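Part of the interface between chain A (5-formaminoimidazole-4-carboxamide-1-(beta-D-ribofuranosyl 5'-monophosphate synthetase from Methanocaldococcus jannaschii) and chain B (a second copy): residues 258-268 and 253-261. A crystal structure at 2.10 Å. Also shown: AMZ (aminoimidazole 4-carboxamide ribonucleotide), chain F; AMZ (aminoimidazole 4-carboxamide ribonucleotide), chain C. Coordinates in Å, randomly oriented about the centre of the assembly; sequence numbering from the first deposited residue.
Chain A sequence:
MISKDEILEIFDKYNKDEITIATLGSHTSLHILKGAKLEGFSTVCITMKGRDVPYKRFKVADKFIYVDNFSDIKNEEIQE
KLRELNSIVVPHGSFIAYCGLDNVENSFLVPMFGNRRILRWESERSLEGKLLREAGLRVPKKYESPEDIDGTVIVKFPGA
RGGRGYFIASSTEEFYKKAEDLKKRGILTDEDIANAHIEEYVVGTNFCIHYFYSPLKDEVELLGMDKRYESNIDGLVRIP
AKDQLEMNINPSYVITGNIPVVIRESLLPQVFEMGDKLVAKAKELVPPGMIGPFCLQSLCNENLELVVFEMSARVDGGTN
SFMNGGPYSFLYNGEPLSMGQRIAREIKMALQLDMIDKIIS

Chain A 258-268: NIPVVIRESLL
Chain B 253-261: YVITGNIPV

The most unusual feature of this contact is Arg A264, which joins the neighbouring subunit and a bound nucleotide at once. Its side chain is fully extended (chi1 to chi3 all t, chi4 161°). Arg A264 NH1 donates to Ile B255 O (3.0 Å, 141°), NE donates to OP2 of AMZ in chain F (2.8 Å, 168°), and NH2 reaches O4 of the same phosphate at a very short 2.4 Å. Ile B255 (chi1 t, chi2 p) lays CG2 over one guanidinium face, 3.4 Å from Arg A264 NH1. Ser A266 (chi1 p) adds a hydrogen bond from OG to OP2 of that AMZ, 2.6 Å.

The backbones pair as a short antiparallel ladder. Val A262 (phi/psi -124/152) and Asn B258 (-144/154) form the hydrogen-bonded pair, CA to CA 5.5 Å: Val A262 N donates to Asn B258 O at 3.0 Å (165°), and Asn B258 N to Val A262 O at 2.9 Å (156°). Their side chains share one face of the sheet, both chi1 m. Next comes the non-hydrogen-bonded pair Ile A263 (-96/158) and Gly B257 (177/-174), whose CA atoms lie only 4.1 Å apart. Glycine suits this approach, since an ideal CB there would sit 2.4 Å from Val A262 O, a clash. Just past this pair, Arg A264 N donates to Thr B256 O (2.8 Å, 157°).

Beyond the other end, the side-chain to side-chain contacts are apolar, while Val A261 CA makes a CA-H...O contact with Asn B258 O at 3.4 Å. Ile A259 and Ile B259, both chi1 m and chi2 t, meet CG2 to CG2 at 3.9 Å; Pro A260 and Pro B260, both C-gamma endo, meet CG to CG at 3.8 Å. Val A261 (-152/153, chi1 p) places CG2 4.0 Å from Ile B259 CG1. Such compact hydrocarbon groups pack without needing polar partners. Together the stretches bury 503 Å², both sides summed; Arg A264 has the largest covered area, 83 Å², followed by Asn B258 with 55 Å².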

# COMPACT_ATOMS: atom_id res chain seq x y z
N ASN A 258 -7.31 -25.99 8.02
CA ASN A 258 -6.13 -25.58 8.76
C ASN A 258 -6.37 -24.33 9.57
O ASN A 258 -7.24 -23.51 9.25
CB ASN A 258 -4.93 -25.37 7.82
CG ASN A 258 -4.84 -26.42 6.72
OD1 ASN A 258 -3.99 -27.32 6.77
ND2 ASN A 258 -5.70 -26.31 5.72
N ILE A 259 -5.60 -24.20 10.65
CA ILE A 259 -5.73 -23.10 11.58
C ILE A 259 -4.33 -22.52 11.69
O ILE A 259 -3.36 -23.27 11.75
CB ILE A 259 -6.22 -23.62 12.95
CG1 ILE A 259 -7.61 -24.25 12.81
CG2 ILE A 259 -6.23 -22.51 13.99
CD1 ILE A 259 -8.05 -25.05 14.02
N PRO A 260 -4.21 -21.18 11.63
CA PRO A 260 -2.90 -20.56 11.76
C PRO A 260 -2.35 -20.69 13.17
O PRO A 260 -3.11 -20.70 14.14
CB PRO A 260 -3.16 -19.09 11.42
CG PRO A 260 -4.63 -18.88 11.66
CD PRO A 260 -5.29 -20.20 11.40
N VAL A 261 -1.03 -20.79 13.28
CA VAL A 261 -0.38 -20.87 14.56
C VAL A 261 1.01 -20.28 14.39
O VAL A 261 1.55 -20.29 13.29
CB VAL A 261 -0.26 -22.36 15.03
CG1 VAL A 261 0.72 -23.13 14.16
CG2 VAL A 261 0.15 -22.43 16.49
N VAL A 262 1.57 -19.76 15.47
CA VAL A 262 2.96 -19.34 15.48
C VAL A 262 3.62 -20.08 16.62
O VAL A 262 2.97 -20.43 17.60
CB VAL A 262 3.15 -17.80 15.68
CG1 VAL A 262 2.57 -17.02 14.47
CG2 VAL A 262 2.53 -17.33 16.99
N ILE A 263 4.92 -20.31 16.49
CA ILE A 263 5.67 -21.06 17.47
C ILE A 263 6.35 -20.11 18.45
O ILE A 263 6.54 -18.93 18.16
CB ILE A 263 6.71 -21.97 16.78
CG1 ILE A 263 7.02 -23.19 17.65
CG2 ILE A 263 7.98 -21.19 16.46
CD1 ILE A 263 7.83 -24.26 16.93
N ARG A 264 6.68 -20.63 19.62
CA ARG A 264 7.47 -19.92 20.62
C ARG A 264 8.79 -19.50 19.96
O ARG A 264 9.46 -20.33 19.35
CB ARG A 264 7.75 -20.87 21.77
CG ARG A 264 8.52 -20.31 22.92
CD ARG A 264 8.67 -21.41 23.97
NE ARG A 264 9.38 -20.94 25.16
CZ ARG A 264 9.33 -21.55 26.34
NH1 ARG A 264 8.59 -22.64 26.50
NH2 ARG A 264 10.01 -21.07 27.37
N GLU A 265 9.16 -18.23 20.07
CA GLU A 265 10.26 -17.72 19.24
C GLU A 265 11.61 -18.38 19.53
O GLU A 265 12.40 -18.60 18.61
CB GLU A 265 10.37 -16.18 19.33
CG GLU A 265 11.25 -15.56 18.24
CD GLU A 265 11.34 -14.04 18.36
OE1 GLU A 265 10.31 -13.37 18.17
OE2 GLU A 265 12.45 -13.52 18.64
N SER A 266 11.88 -18.70 20.80
CA SER A 266 13.12 -19.41 21.16
C SER A 266 13.28 -20.75 20.43
O SER A 266 14.35 -21.36 20.47
CB SER A 266 13.19 -19.64 22.67
OG SER A 266 12.11 -20.45 23.10
N LEU A 267 12.23 -21.21 19.77
CA LEU A 267 12.30 -22.50 19.08
C LEU A 267 12.64 -22.35 17.60
O LEU A 267 12.76 -23.35 16.88
CB LEU A 267 10.98 -23.27 19.22
CG LEU A 267 10.60 -23.76 20.62
CD1 LEU A 267 9.24 -24.49 20.62
CD2 LEU A 267 11.70 -24.65 21.19
N LEU A 268 12.79 -21.12 17.13
CA LEU A 268 13.04 -20.91 15.71
C LEU A 268 14.43 -21.40 15.26
O LEU A 268 14.58 -21.88 14.13
CB LEU A 268 12.79 -19.45 15.32
CG LEU A 268 11.32 -19.06 15.25
CD1 LEU A 268 11.21 -17.57 14.99
CD2 LEU A 268 10.60 -19.85 14.15
N TYR B 253 1.98 -28.06 30.88
CA TYR B 253 1.49 -26.83 30.28
C TYR B 253 2.62 -25.94 29.78
O TYR B 253 2.67 -24.75 30.08
CB TYR B 253 0.63 -26.07 31.29
CG TYR B 253 -0.62 -26.83 31.70
CD1 TYR B 253 -1.85 -26.54 31.12
CD2 TYR B 253 -0.56 -27.86 32.65
CE1 TYR B 253 -2.99 -27.22 31.49
CE2 TYR B 253 -1.70 -28.56 33.02
CZ TYR B 253 -2.92 -28.23 32.43
OH TYR B 253 -4.06 -28.92 32.79
N VAL B 254 3.54 -26.53 29.03
CA VAL B 254 4.66 -25.80 28.47
C VAL B 254 4.20 -24.99 27.26
O VAL B 254 3.66 -25.55 26.30
CB VAL B 254 5.76 -26.76 27.99
CG1 VAL B 254 7.03 -25.98 27.61
CG2 VAL B 254 6.06 -27.80 29.07
N ILE B 255 4.41 -23.67 27.31
CA ILE B 255 4.04 -22.81 26.18
C ILE B 255 4.85 -23.18 24.95
O ILE B 255 6.08 -23.13 24.97
CB ILE B 255 4.21 -21.30 26.49
CG1 ILE B 255 3.70 -20.48 25.31
CG2 ILE B 255 5.67 -20.94 26.79
CD1 ILE B 255 2.21 -20.65 25.08
N THR B 256 4.16 -23.58 23.88
CA THR B 256 4.85 -23.90 22.63
C THR B 256 4.51 -22.95 21.48
O THR B 256 5.22 -22.90 20.49
CB THR B 256 4.60 -25.35 22.15
OG1 THR B 256 3.24 -25.51 21.71
CG2 THR B 256 4.93 -26.37 23.24
N GLY B 257 3.41 -22.21 21.61
CA GLY B 257 2.95 -21.38 20.50
C GLY B 257 1.66 -20.67 20.82
O GLY B 257 1.18 -20.72 21.95
N ASN B 258 1.11 -19.98 19.82
CA ASN B 258 -0.11 -19.21 19.99
C ASN B 258 -1.00 -19.27 18.76
O ASN B 258 -0.53 -19.47 17.64
CB ASN B 258 0.20 -17.75 20.34
CG ASN B 258 1.35 -17.60 21.32
OD1 ASN B 258 1.15 -17.32 22.51
ND2 ASN B 258 2.57 -17.79 20.83
N ILE B 259 -2.29 -19.09 18.99
CA ILE B 259 -3.30 -19.17 17.95
C ILE B 259 -4.07 -17.87 18.07
O ILE B 259 -4.37 -17.43 19.18
CB ILE B 259 -4.22 -20.39 18.19
CG1 ILE B 259 -3.40 -21.68 18.12
CG2 ILE B 259 -5.36 -20.42 17.20
CD1 ILE B 259 -4.14 -22.91 18.63
N PRO B 260 -4.35 -17.20 16.93
CA PRO B 260 -5.12 -15.97 16.98
C PRO B 260 -6.57 -16.23 17.34
O PRO B 260 -7.13 -17.27 17.00
CB PRO B 260 -5.01 -15.42 15.55
CG PRO B 260 -4.68 -16.62 14.70
CD PRO B 260 -3.91 -17.56 15.57
N VAL B 261 -7.18 -15.27 18.03
CA VAL B 261 -8.57 -15.36 18.40
C VAL B 261 -9.10 -13.94 18.50
O VAL B 261 -8.33 -13.02 18.76
CB VAL B 261 -8.73 -16.09 19.77
CG1 VAL B 261 -8.20 -15.22 20.91
CG2 VAL B 261 -10.19 -16.45 20.02
O5 AMZ F . 3.38 -17.12 24.55
C6 AMZ F . 4.52 -17.34 24.13
N2 AMZ F . 4.84 -17.66 22.88
C3A AMZ F . 5.70 -17.27 25.08
C7A AMZ F . 5.63 -16.95 26.42
N3 AMZ F . 4.52 -16.66 27.09
N1 AMZ F . 6.97 -17.50 24.77
C5 AMZ F . 7.68 -17.32 25.89
N AMZ F . 6.87 -16.99 26.90
C1 AMZ F . 7.26 -16.71 28.29
C2 AMZ F . 7.40 -18.01 29.08
C3 AMZ F . 8.90 -18.25 29.11
O2 AMZ F . 9.25 -18.85 30.35
O1 AMZ F . 6.94 -17.77 30.41
O AMZ F . 8.57 -16.07 28.22
C AMZ F . 9.47 -16.83 29.05
C4 AMZ F . 10.83 -16.82 28.34
O3 AMZ F . 10.68 -17.34 27.02
P AMZ F . 11.79 -18.31 26.40
OP1 AMZ F . 13.14 -17.70 26.23
O4 AMZ F . 11.87 -19.60 27.39
OP2 AMZ F . 11.19 -18.85 25.00
O5 AMZ C . -3.81 -29.51 4.69
C6 AMZ C . -4.64 -29.46 3.77
N2 AMZ C . -5.58 -28.53 3.63
C3A AMZ C . -4.62 -30.52 2.68
C7A AMZ C . -3.74 -31.56 2.61
N3 AMZ C . -2.75 -31.82 3.46
N1 AMZ C . -5.46 -30.59 1.66
C5 AMZ C . -5.10 -31.67 0.94
N AMZ C . -4.04 -32.26 1.52
C1 AMZ C . -3.35 -33.46 1.03
C2 AMZ C . -4.08 -34.72 1.49
C3 AMZ C . -4.86 -35.15 0.27
O2 AMZ C . -4.91 -36.58 0.23
O1 AMZ C . -3.10 -35.72 1.80
O AMZ C . -3.40 -33.42 -0.42
C AMZ C . -3.99 -34.64 -0.89
C4 AMZ C . -4.86 -34.28 -2.09
O3 AMZ C . -5.81 -33.29 -1.72
P AMZ C . -7.31 -33.36 -2.28
OP1 AMZ C . -7.45 -33.23 -3.75
O4 AMZ C . -7.92 -34.77 -1.77
OP2 AMZ C . -8.13 -32.21 -1.49